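Local coordinates for 1-pyrroline-5-carboxylate dehydrogenase (Thermus thermophilus, PDB 1UZB), which probably catalyses the NAD-dependent oxidation of glutamate semialdehyde, the open-chain form of 1-pyrroline-5-carboxylate, to glutamate, as in other aldehyde dehydrogenases of this kind, at residues A176-A181 and A245-H250; I253-F258 and R504-M509. All coordinates share one frame; numbering follows the deposited sequence. Where two conformers were deposited one is given.

Interaction 1. Residues A176-A181 and A245-H250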
# COMPACT_ATOMS: atom_id res chain seq x y z
N ALA A 176 -8.98 20.14 -28.56
CA ALA A 176 -7.91 20.41 -29.51
C ALA A 176 -7.18 21.68 -29.09
O ALA A 176 -7.80 22.70 -28.80
CB ALA A 176 -8.48 20.58 -30.92
N GLY A 177 -5.85 21.60 -29.08
CA GLY A 177 -5.05 22.75 -28.69
C GLY A 177 -3.87 22.98 -29.62
O GLY A 177 -3.63 22.20 -30.54
N VAL A 178 -3.13 24.05 -29.37
CA VAL A 178 -1.98 24.37 -30.20
C VAL A 178 -0.68 24.32 -29.39
O VAL A 178 -0.64 24.74 -28.22
CB VAL A 178 -2.13 25.76 -30.87
CG1 VAL A 178 -2.32 26.84 -29.81
CG2 VAL A 178 -0.91 26.06 -31.74
N VAL A 179 0.35 23.79 -30.03
CA VAL A 179 1.68 23.69 -29.44
C VAL A 179 2.61 24.59 -30.24
O VAL A 179 2.67 24.50 -31.47
CB VAL A 179 2.20 22.24 -29.49
CG1 VAL A 179 3.71 22.20 -29.23
CG2 VAL A 179 1.47 21.40 -28.45
N ILE A 180 3.32 25.47 -29.55
CA ILE A 180 4.27 26.39 -30.18
C ILE A 180 5.61 26.03 -29.57
O ILE A 180 5.91 26.37 -28.42
CB ILE A 180 3.88 27.86 -29.87
CG1 ILE A 180 2.50 28.14 -30.46
CG2 ILE A 180 4.92 28.82 -30.45
CD1 ILE A 180 1.93 29.49 -30.13
N ALA A 181 6.42 25.31 -30.35
CA ALA A 181 7.71 24.80 -29.91
C ALA A 181 8.93 25.69 -30.18
O ALA A 181 8.92 26.55 -31.05
CB ALA A 181 7.94 23.42 -30.52
N ALA A 245 -0.57 33.39 -34.16
CA ALA A 245 -1.54 34.38 -33.72
C ALA A 245 -2.96 33.91 -34.00
O ALA A 245 -3.84 34.00 -33.15
CB ALA A 245 -1.28 35.71 -34.42
N TYR A 246 -3.18 33.39 -35.21
CA TYR A 246 -4.50 32.92 -35.61
C TYR A 246 -5.03 31.84 -34.66
O TYR A 246 -6.20 31.88 -34.28
CB TYR A 246 -4.43 32.36 -37.04
CG TYR A 246 -5.76 31.91 -37.59
CD1 TYR A 246 -6.72 32.84 -37.99
CD2 TYR A 246 -6.06 30.55 -37.71
CE1 TYR A 246 -7.95 32.42 -38.50
CE2 TYR A 246 -7.29 30.13 -38.21
CZ TYR A 246 -8.23 31.07 -38.61
OH TYR A 246 -9.44 30.66 -39.12
N LEU A 247 -4.18 30.89 -34.29
CA LEU A 247 -4.61 29.82 -33.40
C LEU A 247 -4.74 30.24 -31.94
O LEU A 247 -5.71 29.89 -31.27
CB LEU A 247 -3.64 28.64 -33.52
CG LEU A 247 -3.74 27.92 -34.87
CD1 LEU A 247 -2.64 26.88 -35.00
CD2 LEU A 247 -5.11 27.28 -35.00
N VAL A 248 -3.76 30.99 -31.44
CA VAL A 248 -3.80 31.45 -30.06
C VAL A 248 -5.06 32.26 -29.76
O VAL A 248 -5.65 32.12 -28.69
CB VAL A 248 -2.55 32.30 -29.73
CG1 VAL A 248 -2.75 33.04 -28.41
CG2 VAL A 248 -1.32 31.40 -29.65
N GLU A 249 -5.48 33.09 -30.71
CA GLU A 249 -6.66 33.94 -30.54
C GLU A 249 -7.97 33.32 -31.02
O GLU A 249 -9.04 33.91 -30.87
CB GLU A 249 -6.45 35.27 -31.26
CG GLU A 249 -5.20 36.02 -30.83
CD GLU A 249 -4.97 37.30 -31.63
OE1 GLU A 249 -4.91 37.22 -32.88
OE2 GLU A 249 -4.85 38.37 -31.01
N HIS A 250 -7.89 32.12 -31.59
CA HIS A 250 -9.06 31.44 -32.13
C HIS A 250 -10.07 31.05 -31.06
O HIS A 250 -9.70 30.55 -29.99
CB HIS A 250 -8.60 30.19 -32.89
CG HIS A 250 -9.57 29.71 -33.93
ND1 HIS A 250 -10.81 29.21 -33.61
CD2 HIS A 250 -9.46 29.63 -35.27
CE1 HIS A 250 -11.43 28.85 -34.72
NE2 HIS A 250 -10.64 29.09 -35.74
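V178 and L247 bring strand 165-180 and helix 242-248 close together, their CA atoms, the nearest pair across the contact, 6.8 Å apart. The strand lies inside the parallel part of a Rossmann-like sheet, and the helix belongs to the crossover from strand 233-235 to strand 255-259, passing over the two strands between them. Side chains alternate along the strand: V178 and I180 point toward the helix, whereas V179, on the other face of the sheet, packs against helix 188-199.

The tight part is the V178–L247 pair. With chi1 of V178 at 58°, CG2 lies opposite the backbone N and reaches CD1 of L247 at 3.8 Å. The packing continues down to the root of the leucine, where the CB atoms of V178 and L247 stand 4.2 Å apart. L247 is flanked further by I205 of strand 203-207, and V178 by I256, so the pair is enclosed within the sheet-helix layer.

Toward I180 the contact thins. The extended isoleucine chain (chi2 175°) sends out a single methyl, CD1, to meet CG2 of V248 at 3.8 Å, the two side chains running nearly perpendicular. I180 is partly exposed and gives up far less surface to the helix than V178 does. Just beyond V248, E249 turns to solvent, with a long, weak ion pair to R274. The polar groups of Y246 and H250 keep away from the strand: Y246 OH and H250 NE2 both hydrogen-bond E77 OE1 of helix 73-90.

No hydrogen bond or charge pair links the two segments. The contact is apolar, made by methyl groups of branched side chains, so it probably rests on fit of shape and exclusion of water, whereas the polar fastenings of the helix end lead to other neighbours.

Interaction 2. Residues I253-F258 and R504-M509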
# COMPACT_ATOMS: atom_id res chain seq x y z
N ILE A 253 -9.84 27.20 -30.08
CA ILE A 253 -8.61 26.58 -29.58
C ILE A 253 -8.83 26.45 -28.08
O ILE A 253 -9.12 27.43 -27.39
CB ILE A 253 -7.36 27.44 -29.91
CG1 ILE A 253 -6.83 27.04 -31.29
CG2 ILE A 253 -6.29 27.28 -28.85
CD1 ILE A 253 -6.20 25.65 -31.34
N ARG A 254 -8.71 25.23 -27.56
CA ARG A 254 -8.95 24.96 -26.15
C ARG A 254 -7.80 25.27 -25.20
O ARG A 254 -8.01 25.71 -24.07
CB ARG A 254 -9.38 23.50 -25.96
CG ARG A 254 -9.84 23.16 -24.55
CD ARG A 254 -11.14 23.87 -24.22
NE ARG A 254 -11.56 23.74 -22.82
CZ ARG A 254 -11.07 24.46 -21.82
NH1 ARG A 254 -11.54 24.29 -20.59
NH2 ARG A 254 -10.11 25.35 -22.04
N PHE A 255 -6.58 25.02 -25.66
CA PHE A 255 -5.41 25.28 -24.83
C PHE A 255 -4.21 25.62 -25.69
O PHE A 255 -4.19 25.33 -26.89
CB PHE A 255 -5.07 24.07 -23.95
CG PHE A 255 -4.74 22.81 -24.72
CD1 PHE A 255 -5.74 21.89 -25.04
CD2 PHE A 255 -3.44 22.54 -25.13
CE1 PHE A 255 -5.45 20.73 -25.75
CE2 PHE A 255 -3.13 21.38 -25.84
CZ PHE A 255 -4.14 20.47 -26.15
N ILE A 256 -3.22 26.23 -25.06
CA ILE A 256 -2.00 26.63 -25.75
C ILE A 256 -0.82 26.17 -24.90
O ILE A 256 -0.77 26.45 -23.71
CB ILE A 256 -1.93 28.16 -25.89
CG1 ILE A 256 -3.14 28.67 -26.66
CG2 ILE A 256 -0.65 28.57 -26.61
CD1 ILE A 256 -3.53 30.10 -26.31
N ASN A 257 0.10 25.44 -25.52
CA ASN A 257 1.29 24.96 -24.82
C ASN A 257 2.44 25.66 -25.54
O ASN A 257 2.68 25.42 -26.73
CB ASN A 257 1.39 23.44 -24.93
CG ASN A 257 2.29 22.83 -23.87
OD1 ASN A 257 2.72 23.51 -22.94
ND2 ASN A 257 2.56 21.54 -24.01
N PHE A 258 3.13 26.54 -24.83
CA PHE A 258 4.21 27.32 -25.41
C PHE A 258 5.52 27.30 -24.64
O PHE A 258 5.54 27.32 -23.41
CB PHE A 258 3.76 28.78 -25.55
CG PHE A 258 4.87 29.74 -25.88
CD1 PHE A 258 5.27 29.93 -27.19
CD2 PHE A 258 5.50 30.47 -24.87
CE1 PHE A 258 6.29 30.83 -27.51
CE2 PHE A 258 6.52 31.37 -25.17
CZ PHE A 258 6.91 31.55 -26.49
N ARG A 504 -1.86 16.53 -15.68
CA ARG A 504 -3.07 17.06 -15.04
C ARG A 504 -3.49 18.39 -15.69
O ARG A 504 -4.67 18.75 -15.68
CB ARG A 504 -2.81 17.29 -13.55
CG ARG A 504 -4.00 17.86 -12.78
CD ARG A 504 -5.15 16.88 -12.75
NE ARG A 504 -6.33 17.40 -12.07
CZ ARG A 504 -7.19 18.25 -12.62
NH1 ARG A 504 -8.24 18.66 -11.92
NH2 ARG A 504 -7.03 18.68 -13.86
N LEU A 505 -2.51 19.11 -16.23
CA LEU A 505 -2.76 20.39 -16.88
C LEU A 505 -3.63 20.27 -18.12
O LEU A 505 -4.26 21.24 -18.55
CB LEU A 505 -1.43 21.03 -17.27
CG LEU A 505 -0.45 21.31 -16.13
CD1 LEU A 505 0.87 21.76 -16.73
CD2 LEU A 505 -1.01 22.35 -15.19
N PHE A 506 -3.68 19.08 -18.70
CA PHE A 506 -4.44 18.86 -19.93
C PHE A 506 -5.71 18.04 -19.71
O PHE A 506 -6.24 17.42 -20.64
CB PHE A 506 -3.53 18.20 -20.96
CG PHE A 506 -2.26 18.97 -21.20
CD1 PHE A 506 -1.11 18.69 -20.46
CD2 PHE A 506 -2.24 20.04 -22.09
CE1 PHE A 506 0.04 19.46 -20.62
CE2 PHE A 506 -1.10 20.81 -22.25
CZ PHE A 506 0.04 20.53 -21.51
N LEU A 507 -6.21 18.07 -18.48
CA LEU A 507 -7.40 17.33 -18.09
C LEU A 507 -8.34 18.19 -17.25
O LEU A 507 -7.90 19.14 -16.59
CB LEU A 507 -7.02 16.11 -17.25
CG LEU A 507 -6.17 15.03 -17.90
CD1 LEU A 507 -5.60 14.11 -16.83
CD2 LEU A 507 -7.02 14.24 -18.89
N GLU A 508 -9.62 17.86 -17.28
CA GLU A 508 -10.60 18.52 -16.44
C GLU A 508 -11.33 17.37 -15.73
O GLU A 508 -11.27 16.22 -16.18
CB GLU A 508 -11.55 19.43 -17.25
CG GLU A 508 -12.24 18.84 -18.47
CD GLU A 508 -12.93 19.93 -19.29
OE1 GLU A 508 -12.95 21.10 -18.83
OE2 GLU A 508 -13.45 19.63 -20.39
N MET A 509 -11.99 17.67 -14.61
CA MET A 509 -12.65 16.64 -13.83
C MET A 509 -14.17 16.70 -13.83
O MET A 509 -14.76 17.77 -13.78
CB MET A 509 -12.17 16.71 -12.37
CG MET A 509 -12.58 15.51 -11.52
SD MET A 509 -12.49 15.80 -9.73
CE MET A 509 -10.76 16.14 -9.51
O HOH W 1 -12.84 21.20 -22.46
O HOH W 2 -14.31 23.09 -20.22
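The contact lies where the Rossmann-like sheet meets the base of the projecting C-terminal arm, probably the oligomerisation element as in other aldehyde dehydrogenases; strand 507-515 runs antiparallel to strand 165-180 there. A type I beta turn from R504 to L507 joins helix 500-504 to this strand, and at the turn F506 leans onto F255 and N257 of strand 255-259.

In the conformer described, one of two modelled for F506, the phenyl rings form a T-shaped pair. The edge of F506 is turned to one face of F255, with planes at 74° and centroids 5.6 Å apart. The touch falls near the rim of the F255 ring, where CD2 of F506 comes 4.1 Å from CE2 of F255. A chi1 of 61° sets the F255 ring between its backbone N and carbonyl carbon and swings it to the turn. Farther along the F506 ring, CZ lies 3.7 Å from N257 ND2. The amide and ring planes are inclined to each other, and the bonds of ND2 to Y502 OH and M193 O hold the amide in that orientation. A leucine in place of F255 would probably leave the edge of F506 without its aromatic face, the ring then relying on Y286 and Y502.

The charged half is looser. R254 and E508 make a long salt bridge, NH1 to OE1 at 3.9 Å, with guanidinium and carboxylate planes 68° apart. R254 is also held by F282 O, through NH2, and by a cation-pi contact with W281, while E508 packs on F488 of the second subunit. Two waters bridge the pair: one takes a bond from R254 NE at 2.9 Å and donates to E508 OE2; the other accepts from R254 NH1 and donates to E508 OE1 at 2.8 Å.

How the interactions relate
Interactions 1 and 2 adjoin the same sheet with their centres about 12 Å apart, on the same side of the chain's centre. They follow in series along the chain: helix 242-248 of interaction 1 is followed, after a short loop, by strand 255-259 of interaction 2. Strand 165-180 is the shared element, pairing in parallel with 255-259 and antiparallel with 507-515. Probable backbone hydrogen bonds join the two contacts directly, from N257 N to V178 O and from I180 N to N257 O, each 2.9 Å. Together they link the crossover helix and the base of the C-terminal strand, which touches the second subunit, to adjacent strands of the presumed NAD-binding domain.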